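PDB 3HIU: uncharacterized protein, which is of unknown function but belongs to a ferritin-like family, forms a four-helix bundle, and holds a sodium ion among acidic residues in its interior. Local coordinates for residues 18-22 against 49-53; 104-108 against 137-141; 111-115 against 130-134. Where two conformers were deposited one is given. Residue numbers count along the deposited sequence, not the author numbering.

Contact 1: residues 18-22 against 49-53. With NA (sodium ion), chain J.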
ATOM      1  N   GLU B  18       9.369  -8.001  -6.063  1.00 29.89           N
ATOM      2  CA  GLU B  18       8.802  -8.331  -7.367  1.00 30.91           C
ATOM      3  C   GLU B  18       8.467  -9.801  -7.481  1.00 29.59           C
ATOM      4  O   GLU B  18       7.590 -10.187  -8.251  1.00 30.86           O
ATOM      5  CB  GLU B  18       9.773  -7.959  -8.491  1.00 35.40           C
ATOM      6  CG  GLU B  18      10.034  -6.477  -8.618  1.00 36.02           C
ATOM      7  CD  GLU B  18       8.782  -5.705  -8.941  1.00 37.68           C
ATOM      8  OE1 GLU B  18       7.763  -6.332  -9.304  1.00 38.80           O
ATOM      9  OE2 GLU B  18       8.817  -4.462  -8.837  1.00 37.47           O
ATOM     10  N   LYS B  19       9.143 -10.638  -6.751  1.00 33.26           N
ATOM     11  CA  LYS B  19       8.857 -12.070  -6.754  1.00 43.18           C
ATOM     12  C   LYS B  19       7.603 -12.352  -5.919  1.00 51.83           C
ATOM     13  O   LYS B  19       6.801 -13.223  -6.261  1.00 54.58           O
ATOM     14  CB  LYS B  19      10.056 -12.865  -6.226  1.00 46.18           C
ATOM     15  CG  LYS B  19      11.365 -12.627  -6.994  1.00 51.19           C
ATOM     16  CD  LYS B  19      11.362 -13.344  -8.337  1.00 57.06           C
ATOM     17  CE  LYS B  19      12.249 -12.648  -9.355  1.00 59.92           C
ATOM     18  NZ  LYS B  19      12.044 -13.203 -10.728  1.00 61.39           N
ATOM     19  N   GLU B  20       7.438 -11.600  -4.831  1.00 53.38           N
ATOM     20  CA  GLU B  20       6.241 -11.678  -3.998  1.00 51.88           C
ATOM     21  C   GLU B  20       5.043 -11.089  -4.736  1.00 43.68           C
ATOM     22  O   GLU B  20       3.918 -11.590  -4.636  1.00 46.60           O
ATOM     23  CB  GLU B  20       6.462 -10.932  -2.679  1.00 64.72           C
ATOM     24  CG  GLU B  20       5.189 -10.689  -1.879  1.00 80.36           C
ATOM     25  CD  GLU B  20       5.380  -9.691  -0.746  1.00 93.18           C
ATOM     26  OE1 GLU B  20       6.343  -8.888  -0.800  1.00 96.90           O
ATOM     27  OE2 GLU B  20       4.557  -9.707   0.198  1.00 97.06           O
ATOM     28  N   ALA B  21       5.288 -10.014  -5.475  1.00 29.96           N
ATOM     29  CA  ALA B  21       4.243  -9.416  -6.285  1.00 29.72           C
ATOM     30  C   ALA B  21       3.802 -10.427  -7.337  1.00 39.97           C
ATOM     31  O   ALA B  21       2.605 -10.673  -7.510  1.00 39.12           O
ATOM     32  CB  ALA B  21       4.737  -8.118  -6.945  1.00 27.47           C
ATOM     33  N   GLU B  22       4.777 -11.027  -8.023  1.00 44.06           N
ATOM     34  CA  GLU B  22       4.491 -11.965  -9.112  1.00 42.52           C
ATOM     35  C   GLU B  22       3.672 -13.174  -8.662  1.00 36.78           C
ATOM     36  O   GLU B  22       2.817 -13.668  -9.406  1.00 34.51           O
ATOM     37  CB  GLU B  22       5.779 -12.421  -9.797  1.00 46.19           C
ATOM     38  CG  GLU B  22       5.585 -13.632 -10.692  1.00 54.69           C
ATOM     39  CD  GLU B  22       6.895 -14.182 -11.223  1.00 63.77           C
ATOM     40  OE1 GLU B  22       7.837 -13.383 -11.430  1.00 63.05           O
ATOM     41  OE2 GLU B  22       6.977 -15.414 -11.434  1.00 68.11           O
ATOM     42  N   THR B  49       5.809  -7.909 -14.399  1.00 32.64           N
ATOM     43  CA  THR B  49       6.608  -8.094 -13.178  1.00 29.80           C
ATOM     44  C   THR B  49       7.822  -8.967 -13.431  1.00 39.71           C
ATOM     45  O   THR B  49       8.947  -8.603 -13.091  1.00 41.87           O
ATOM     46  CB  THR B  49       5.800  -8.752 -12.043  1.00 33.50           C
ATOM     47  OG1 THR B  49       4.976  -7.767 -11.415  1.00 41.84           O
ATOM     48  CG2 THR B  49       6.735  -9.334 -10.989  1.00 30.44           C
ATOM     49  N   GLN B  50       7.593 -10.136 -14.015  1.00 46.22           N
ATOM     50  CA  GLN B  50       8.692 -11.018 -14.367  1.00 53.30           C
ATOM     51  C   GLN B  50       9.809 -10.241 -15.072  1.00 57.89           C
ATOM     52  O   GLN B  50      10.994 -10.470 -14.821  1.00 59.61           O
ATOM     53  CB  GLN B  50       8.181 -12.164 -15.234  1.00 52.01           C
ATOM     54  CG  GLN B  50       7.148 -13.009 -14.518  1.00 54.39           C
ATOM     55  CD  GLN B  50       6.317 -13.849 -15.463  1.00 60.21           C
ATOM     56  OE1 GLN B  50       6.511 -13.814 -16.677  1.00 62.43           O
ATOM     57  NE2 GLN B  50       5.380 -14.609 -14.908  1.00 63.75           N
ATOM     58  N   GLN B  51       9.420  -9.305 -15.933  1.00 56.31           N
ATOM     59  CA  GLN B  51      10.378  -8.472 -16.652  1.00 55.21           C
ATOM     60  C   GLN B  51      10.990  -7.360 -15.792  1.00 57.98           C
ATOM     61  O   GLN B  51      12.080  -6.870 -16.084  1.00 64.11           O
ATOM     62  CB  GLN B  51       9.732  -7.889 -17.904  1.00 51.40           C
ATOM     63  CG  GLN B  51       9.360  -8.945 -18.914  1.00 55.15           C
ATOM     64  CD  GLN B  51       9.320  -8.402 -20.319  1.00 63.35           C
ATOM     65  OE1 GLN B  51       8.995  -7.233 -20.532  1.00 67.67           O
ATOM     66  NE2 GLN B  51       9.651  -9.247 -21.290  1.00 64.16           N
ATOM     67  N   GLN B  52      10.288  -6.962 -14.734  1.00 51.62           N
ATOM     68  CA  GLN B  52      10.822  -5.982 -13.795  1.00 43.97           C
ATOM     69  C   GLN B  52      12.048  -6.511 -13.070  1.00 47.74           C
ATOM     70  O   GLN B  52      13.153  -6.015 -13.273  1.00 44.84           O
ATOM     71  CB  GLN B  52       9.758  -5.562 -12.784  1.00 32.93           C
ATOM     72  CG  GLN B  52       8.920  -4.429 -13.289  1.00 35.03           C
ATOM     73  CD  GLN B  52       7.672  -4.217 -12.473  1.00 39.27           C
ATOM     74  OE1 GLN B  52       7.546  -4.721 -11.356  1.00 40.48           O
ATOM     75  NE2 GLN B  52       6.733  -3.467 -13.033  1.00 40.80           N
ATOM     76  N   SER B  53      11.844  -7.522 -12.229  1.00 52.31           N
ATOM     77  CA  SER B  53      12.928  -8.102 -11.449  1.00 49.50           C
ATOM     78  C   SER B  53      14.078  -8.574 -12.346  1.00 47.24           C
ATOM     79  O   SER B  53      15.237  -8.421 -12.001  1.00 43.60           O
ATOM     80  CB  SER B  53      12.403  -9.245 -10.583  1.00 45.98           C
ATOM     81  OG  SER B  53      11.769 -10.227 -11.376  1.00 46.03           O
TER
HETATM   82 NA    NA J   2       5.038  -5.463 -10.298  1.00 40.71          NA
HETATM   83  O   HOH W   1       9.638 -11.543 -10.774  1.00 49.13           O

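Contact 2: residues 104-108 against 137-141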
ATOM      1  N   GLU B 104       0.968  -2.079  -4.788  1.00 30.85           N
ATOM      2  CA  GLU B 104       1.403  -1.280  -5.940  1.00 27.57           C
ATOM      3  C   GLU B 104       1.879   0.095  -5.475  1.00 32.57           C
ATOM      4  O   GLU B 104       2.598   0.797  -6.194  1.00 25.39           O
ATOM      5  CB  GLU B 104       0.279  -1.114  -6.972  1.00 27.66           C
ATOM      6  CG  GLU B 104      -0.148  -2.398  -7.698  1.00 33.71           C
ATOM      7  CD  GLU B 104       0.954  -2.993  -8.566  1.00 41.31           C
ATOM      8  OE1 GLU B 104       2.049  -2.402  -8.650  1.00 41.05           O
ATOM      9  OE2 GLU B 104       0.721  -4.060  -9.168  1.00 44.38           O
ATOM     10  N   HIS B 105       1.462   0.487  -4.273  1.00 28.91           N
ATOM     11  CA  HIS B 105       1.978   1.715  -3.684  1.00 32.94           C
ATOM     12  C   HIS B 105       3.227   1.476  -2.823  1.00 29.24           C
ATOM     13  O   HIS B 105       4.111   2.324  -2.752  1.00 31.64           O
ATOM     14  CB  HIS B 105       0.870   2.475  -2.950  1.00 34.82           C
ATOM     15  CG  HIS B 105       0.088   3.377  -3.852  1.00 35.46           C
ATOM     16  ND1 HIS B 105      -1.084   2.987  -4.473  1.00 35.98           N
ATOM     17  CD2 HIS B 105       0.330   4.645  -4.276  1.00 28.10           C
ATOM     18  CE1 HIS B 105      -1.533   3.977  -5.224  1.00 28.25           C
ATOM     19  NE2 HIS B 105      -0.698   4.992  -5.120  1.00 26.43           N
ATOM     20  N   LEU B 106       3.305   0.311  -2.189  1.00 25.27           N
ATOM     21  CA  LEU B 106       4.554  -0.117  -1.594  1.00 22.56           C
ATOM     22  C   LEU B 106       5.617  -0.054  -2.672  1.00 26.73           C
ATOM     23  O   LEU B 106       6.679   0.517  -2.480  1.00 29.80           O
ATOM     24  CB  LEU B 106       4.438  -1.550  -1.068  1.00 25.85           C
ATOM     25  CG  LEU B 106       5.625  -2.049  -0.239  1.00 26.75           C
ATOM     26  CD1 LEU B 106       5.981  -1.030   0.826  1.00 27.17           C
ATOM     27  CD2 LEU B 106       5.316  -3.406   0.398  1.00 26.23           C
ATOM     28  N   GLU B 107       5.318  -0.631  -3.826  1.00 27.44           N
ATOM     29  CA  GLU B 107       6.272  -0.650  -4.932  1.00 29.47           C
ATOM     30  C   GLU B 107       6.668   0.752  -5.401  1.00 29.30           C
ATOM     31  O   GLU B 107       7.858   1.050  -5.537  1.00 28.44           O
ATOM     32  CB  GLU B 107       5.736  -1.486  -6.098  1.00 31.30           C
ATOM     33  CG  GLU B 107       5.721  -2.989  -5.827  1.00 31.77           C
ATOM     34  CD  GLU B 107       5.480  -3.803  -7.085  1.00 41.55           C
ATOM     35  OE1 GLU B 107       6.414  -4.496  -7.536  1.00 40.31           O
ATOM     36  OE2 GLU B 107       4.358  -3.741  -7.632  1.00 55.04           O
ATOM     37  N   ILE B 108       5.674   1.603  -5.653  1.00 29.74           N
ATOM     38  CA  ILE B 108       5.923   3.010  -5.981  1.00 27.31           C
ATOM     39  C   ILE B 108       6.960   3.611  -5.026  1.00 31.39           C
ATOM     40  O   ILE B 108       8.085   3.916  -5.420  1.00 31.33           O
ATOM     41  CB  ILE B 108       4.629   3.843  -5.912  1.00 30.69           C
ATOM     42  CG1 ILE B 108       3.678   3.450  -7.044  1.00 35.01           C
ATOM     43  CG2 ILE B 108       4.944   5.322  -5.978  1.00 26.92           C
ATOM     44  CD1 ILE B 108       2.207   3.627  -6.698  1.00 38.60           C
ATOM     45  N   GLU B 137       4.037   0.725 -12.170  1.00 38.27           N
ATOM     46  CA  GLU B 137       3.346   0.529 -10.893  1.00 31.88           C
ATOM     47  C   GLU B 137       2.265   1.585 -10.765  1.00 28.66           C
ATOM     48  O   GLU B 137       1.131   1.297 -10.371  1.00 29.42           O
ATOM     49  CB  GLU B 137       4.323   0.600  -9.716  1.00 29.93           C
ATOM     50  CG  GLU B 137       5.505  -0.343  -9.836  1.00 31.23           C
ATOM     51  CD  GLU B 137       5.109  -1.697 -10.383  1.00 37.45           C
ATOM     52  OE1 GLU B 137       4.017  -2.198 -10.051  1.00 45.81           O
ATOM     53  OE2 GLU B 137       5.893  -2.272 -11.150  1.00 38.38           O
ATOM     54  N   ILE B 138       2.614   2.810 -11.140  1.00 31.92           N
ATOM     55  CA  ILE B 138       1.643   3.894 -11.165  1.00 31.83           C
ATOM     56  C   ILE B 138       0.503   3.589 -12.123  1.00 33.12           C
ATOM     57  O   ILE B 138      -0.670   3.697 -11.765  1.00 32.91           O
ATOM     58  CB  ILE B 138       2.300   5.210 -11.543  1.00 31.20           C
ATOM     59  CG1 ILE B 138       3.073   5.757 -10.334  1.00 28.69           C
ATOM     60  CG2 ILE B 138       1.244   6.199 -12.011  1.00 28.17           C
ATOM     61  CD1 ILE B 138       3.998   6.909 -10.643  1.00 23.55           C
ATOM     62  N   GLU B 139       0.859   3.202 -13.344  1.00 31.55           N
ATOM     63  CA  GLU B 139      -0.116   2.795 -14.350  0.50 37.46           C
ATOM     64  C   GLU B 139      -1.063   1.729 -13.786  1.00 37.62           C
ATOM     65  O   GLU B 139      -2.289   1.827 -13.903  1.00 35.87           O
ATOM     66  CB  GLU B 139       0.623   2.254 -15.584  0.50 39.45           C
ATOM     67  CG  GLU B 139      -0.119   2.394 -16.912  0.50 40.79           C
ATOM     68  CD  GLU B 139      -0.793   1.109 -17.359  0.50 39.10           C
ATOM     69  OE1 GLU B 139      -1.646   0.582 -16.615  0.50 39.04           O
ATOM     70  OE2 GLU B 139      -0.477   0.634 -18.468  0.50 38.43           O
HETATM   71  N   MSE B 140      -0.479   0.701 -13.163  1.00 37.30           N
HETATM   72  CA  MSE B 140      -1.245  -0.443 -12.649  1.00 34.53           C
HETATM   73  C   MSE B 140      -2.139  -0.060 -11.468  1.00 25.70           C
HETATM   74  O   MSE B 140      -3.319  -0.422 -11.417  1.00 23.23           O
HETATM   75  CB  MSE B 140      -0.287  -1.568 -12.251  1.00 40.65           C
HETATM   76  CG  MSE B 140      -0.955  -2.836 -11.705  1.00 45.23           C
HETATM   77 SE   MSE B 140      -2.223  -3.706 -12.919  0.80 36.64          SE
HETATM   78  CE  MSE B 140      -2.025  -5.527 -12.299  1.00 25.04           C
ATOM     79  N   ALA B 141      -1.553   0.675 -10.525  1.00 22.47           N
ATOM     80  CA  ALA B 141      -2.268   1.145  -9.350  1.00 24.72           C
ATOM     81  C   ALA B 141      -3.472   1.961  -9.790  1.00 30.40           C
ATOM     82  O   ALA B 141      -4.574   1.834  -9.230  1.00 26.86           O
ATOM     83  CB  ALA B 141      -1.335   1.988  -8.478  1.00 26.97           C
TER

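Contact 3: residues 111-115 against 130-134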
ATOM      1  N   TYR B 111      10.464   2.224  -5.444  1.00 26.91           N
ATOM      2  CA  TYR B 111      11.136   2.555  -6.680  1.00 28.09           C
ATOM      3  C   TYR B 111      11.475   4.044  -6.766  1.00 30.12           C
ATOM      4  O   TYR B 111      12.512   4.413  -7.313  1.00 30.23           O
ATOM      5  CB  TYR B 111      10.315   2.076  -7.874  1.00 27.23           C
ATOM      6  CG  TYR B 111      10.443   0.585  -8.112  1.00 28.78           C
ATOM      7  CD1 TYR B 111      11.655   0.039  -8.505  1.00 32.51           C
ATOM      8  CD2 TYR B 111       9.359  -0.274  -7.943  1.00 32.24           C
ATOM      9  CE1 TYR B 111      11.793  -1.319  -8.733  1.00 35.82           C
ATOM     10  CE2 TYR B 111       9.482  -1.646  -8.166  1.00 32.90           C
ATOM     11  CZ  TYR B 111      10.708  -2.161  -8.564  1.00 38.89           C
ATOM     12  OH  TYR B 111      10.867  -3.512  -8.798  1.00 39.25           O
ATOM     13  N   ARG B 112      10.619   4.903  -6.220  1.00 28.11           N
ATOM     14  CA  ARG B 112      10.974   6.311  -6.121  1.00 23.45           C
ATOM     15  C   ARG B 112      12.281   6.441  -5.358  1.00 18.90           C
ATOM     16  O   ARG B 112      13.181   7.140  -5.795  1.00 15.90           O
ATOM     17  CB  ARG B 112       9.891   7.123  -5.414  1.00 27.56           C
ATOM     18  CG  ARG B 112       8.598   7.283  -6.199  1.00 32.24           C
ATOM     19  CD  ARG B 112       7.565   8.110  -5.422  1.00 36.97           C
ATOM     20  NE  ARG B 112       7.627   9.534  -5.752  1.00 43.27           N
ATOM     21  CZ  ARG B 112       7.990  10.497  -4.908  1.00 45.52           C
ATOM     22  NH1 ARG B 112       8.014  11.752  -5.320  1.00 54.92           N
ATOM     23  NH2 ARG B 112       8.320  10.220  -3.658  1.00 43.26           N
ATOM     24  N   ALA B 113      12.383   5.762  -4.215  1.00 18.31           N
ATOM     25  CA  ALA B 113      13.579   5.841  -3.376  1.00 23.46           C
ATOM     26  C   ALA B 113      14.773   5.108  -3.993  1.00 31.13           C
ATOM     27  O   ALA B 113      15.912   5.352  -3.608  1.00 35.76           O
ATOM     28  CB  ALA B 113      13.293   5.344  -1.970  1.00 23.07           C
ATOM     29  N   LEU B 114      14.517   4.221  -4.952  1.00 29.17           N
ATOM     30  CA  LEU B 114      15.596   3.621  -5.737  1.00 27.38           C
ATOM     31  C   LEU B 114      16.189   4.595  -6.755  1.00 35.00           C
ATOM     32  O   LEU B 114      17.405   4.660  -6.940  1.00 39.48           O
ATOM     33  CB  LEU B 114      15.137   2.352  -6.445  1.00 21.34           C
ATOM     34  CG  LEU B 114      15.752   1.096  -5.835  1.00 16.15           C
ATOM     35  CD1 LEU B 114      14.938  -0.123  -6.223  1.00 17.51           C
ATOM     36  CD2 LEU B 114      17.193   0.968  -6.289  1.00 16.06           C
ATOM     37  N   VAL B 115      15.327   5.349  -7.419  1.00 29.52           N
ATOM     38  CA  VAL B 115      15.786   6.385  -8.329  1.00 32.57           C
ATOM     39  C   VAL B 115      16.711   7.377  -7.616  1.00 41.66           C
ATOM     40  O   VAL B 115      17.587   7.979  -8.238  1.00 47.51           O
ATOM     41  CB  VAL B 115      14.598   7.133  -8.943  1.00 38.10           C
ATOM     42  CG1 VAL B 115      15.081   8.172  -9.936  1.00 41.44           C
ATOM     43  CG2 VAL B 115      13.653   6.145  -9.616  1.00 40.31           C
ATOM     44  N   CYS B 130      14.671   2.014 -13.020  1.00 29.84           N
ATOM     45  CA  CYS B 130      13.792   2.170 -11.875  1.00 30.03           C
ATOM     46  C   CYS B 130      12.637   3.138 -12.099  1.00 34.09           C
ATOM     47  O   CYS B 130      11.557   2.959 -11.539  1.00 34.26           O
ATOM     48  CB  CYS B 130      14.604   2.573 -10.656  1.00 22.52           C
ATOM     49  SG  CYS B 130      15.765   1.306 -10.200  1.00 37.96           S
ATOM     50  N   GLU B 131      12.858   4.163 -12.909  1.00 35.81           N
ATOM     51  CA  GLU B 131      11.798   5.123 -13.196  1.00 33.85           C
ATOM     52  C   GLU B 131      10.777   4.478 -14.125  1.00 30.72           C
ATOM     53  O   GLU B 131       9.595   4.844 -14.127  1.00 25.89           O
ATOM     54  CB  GLU B 131      12.364   6.399 -13.831  1.00 32.05           C
ATOM     55  CG  GLU B 131      13.148   7.298 -12.878  1.00 42.06           C
ATOM     56  CD  GLU B 131      14.086   8.258 -13.610  1.00 58.81           C
ATOM     57  OE1 GLU B 131      13.815   8.596 -14.784  1.00 63.51           O
ATOM     58  OE2 GLU B 131      15.104   8.674 -13.014  1.00 66.73           O
ATOM     59  N   ASP B 132      11.243   3.513 -14.913  1.00 29.05           N
ATOM     60  CA  ASP B 132      10.383   2.859 -15.887  1.00 38.72           C
ATOM     61  C   ASP B 132       9.518   1.815 -15.201  1.00 39.50           C
ATOM     62  O   ASP B 132       8.319   1.725 -15.471  1.00 42.19           O
ATOM     63  CB  ASP B 132      11.197   2.259 -17.038  1.00 44.02           C
ATOM     64  CG  ASP B 132      11.695   3.318 -18.010  1.00 52.36           C
ATOM     65  OD1 ASP B 132      10.954   4.296 -18.250  1.00 58.86           O
ATOM     66  OD2 ASP B 132      12.825   3.181 -18.533  1.00 51.81           O
ATOM     67  N   ILE B 133      10.119   1.039 -14.302  1.00 32.70           N
ATOM     68  CA  ILE B 133       9.343   0.137 -13.455  1.00 30.59           C
ATOM     69  C   ILE B 133       8.327   0.945 -12.640  1.00 31.27           C
ATOM     70  O   ILE B 133       7.173   0.543 -12.478  1.00 34.99           O
ATOM     71  CB  ILE B 133      10.253  -0.691 -12.507  1.00 34.96           C
ATOM     72  CG1 ILE B 133      11.089  -1.694 -13.309  1.00 35.24           C
ATOM     73  CG2 ILE B 133       9.418  -1.415 -11.438  1.00 30.67           C
ATOM     74  CD1 ILE B 133      12.198  -2.360 -12.503  1.00 32.34           C
ATOM     75  N   LEU B 134       8.764   2.094 -12.136  1.00 29.42           N
ATOM     76  CA  LEU B 134       7.901   2.972 -11.344  1.00 33.66           C
ATOM     77  C   LEU B 134       6.624   3.380 -12.083  1.00 28.24           C
ATOM     78  O   LEU B 134       5.538   3.317 -11.523  1.00 24.81           O
ATOM     79  CB  LEU B 134       8.679   4.218 -10.894  1.00 29.68           C
ATOM     80  CG  LEU B 134       7.839   5.414 -10.428  1.00 29.00           C
ATOM     81  CD1 LEU B 134       6.953   5.044  -9.237  1.00 29.29           C
ATOM     82  CD2 LEU B 134       8.750   6.578 -10.089  1.00 30.76           C
TER

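Contact 1: residues 18-22 against 49-53
Helices 18-22 and 49-53 run almost antiparallel, with 170° between their N-to-C directions and 9.1 Å between the segment axes. Two CA pairs fix the register: E18 and S53 are 5.8 Å apart, E22 and T49 6.0 Å. All four CA-to-CB bonds point toward the opposite helix. The T49 methyl, CG2, packs tightly, 3.4 Å from E22 CB and 3.0 Å from the backbone carbonyl E18 O. Next to it E18 CB meets S53 CB at 3.6 Å. On one side of this packing, a water links three polar groups: it accepts from K19 NZ at 2.9 Å, donates to E22 OE1 at 2.7 Å, and lies 2.6 Å from S53 OG in a hydrogen bond of undecided direction. Sodium occupies another part of the interface, held by T49 OG1 at 2.6 Å and Q52 OE1 at 2.8 Å. E18, with the most surface covered here (74 Å²), places its OE1 2.6 Å from Q52 OE1 and 3.0 Å from NA. Q52 also hydrogen-bonds through NE2 to Q136 on helix 124-159, and E107 of helix 94-120 brings a further carboxylate close to that of E18. The chemistry is thus divided between a water-bridged polar edge and a buried, oxygen-rich metal pocket. A cation among acidic side chains inside a four-helix bundle is consistent with the metal-centre position of ferritin-like proteins, although this ion is sodium and implies no catalysis.

Contact 2: residues 104-108 against 137-141
E137 and E104 give up the most surface here, 79 and 73 Å², and both are glutamates in the protein interior. Their OE1 atoms are 2.4 Å apart, and E107 OE2 lies 2.9 Å from E137 OE1, so three carboxylates crowd together, with the sodium ion about 3 Å from the nearest E107 side-chain atom. E137 OE1 also accepts a hydrogen bond from H45 NE2; buried glutamates and a histidine beside an ion are consistent with a ferritin-like metal centre. E104 CB packs on A141 CB at 3.8 Å, the point where the backbones come nearest (CA to CA 5.6 Å). I108 completes the apolar side, its CG1 4.0 Å from E137 CB and 4.1 Å from I138 CG1. The segments are antiparallel at 158°, their axes 9.1 Å apart. M140 and E104 reach H45 on helix 36-62, E107 touches M17 and A21 on helix 2-28, and the H105 ring stacks on H105 of the second subunit.

Contact 3: residues 111-115 against 130-134
The clearest shape match is at Y111, whose ring presents one face to I133. The I133 CG2 methyl stands 3.4 Å from the ring centroid and 19° off the ring normal, which defines a CH-pi contact over the face; the same methyl comes within 3.2 Å of Y111 CZ. L134 lies over the hollow between Y111 and R112, its CB 4.0 Å from Y111 CB and its CD2 4.0 Å from R112 CG. C130 is the small knob of the opposite helix: its SG lies 3.9 Å from L114 CB, its CB 3.8 Å from V115 CG2 and 4.4 Å from Y111 CD1, so it settles among three residues spaced i, i+3 and i+4. An antiparallel angle of 161° and axes only 8.7 Å apart, between helices consecutive in the chain, fit a close helical hairpin made by helices 94-120 and 124-159, the second pair of a ferritin-like four-helix bundle. The backbones come nearest where Y111 and L134 face each other, at 5.7 Å between CA atoms. The V115 side chain reaches the polar margin, its CG1 3.1 Å from E131 OE2, while that carboxylate makes its salt bridge to R119 further along helix 94-120. Toward the other two helices, L114 touches L7, W10 and L11 of helix 2-28, and Y111 and I133 both pack on V56 of helix 36-62. R112, whose CA-to-CB bond points away, hydrogen-bonds through NH2 to Q148 of the second subunit.

How the contacts relate
Contact 1 pairs helices 2-28 and 36-62; contacts 2 and 3 both pair helices 94-120 and 124-159. Along the chain contact 1 closes before the others open, and contact 3 is nested inside the loop closed by contact 2. The centres of contacts 2 and 3 are 10 Å apart, those of 1 and 2 12 Å, and those of 1 and 3 14 Å. The two hairpins touch through E18, among others: E18 OE2 lies 2.7 Å from E107 OE1 and 2.3 Å from Y111 OH, the latter possibly a short hydrogen bond. Two antiparallel pairs joined by a long connection match the ferritin-like bundle, with acidic residues from both pairs gathered around the ion.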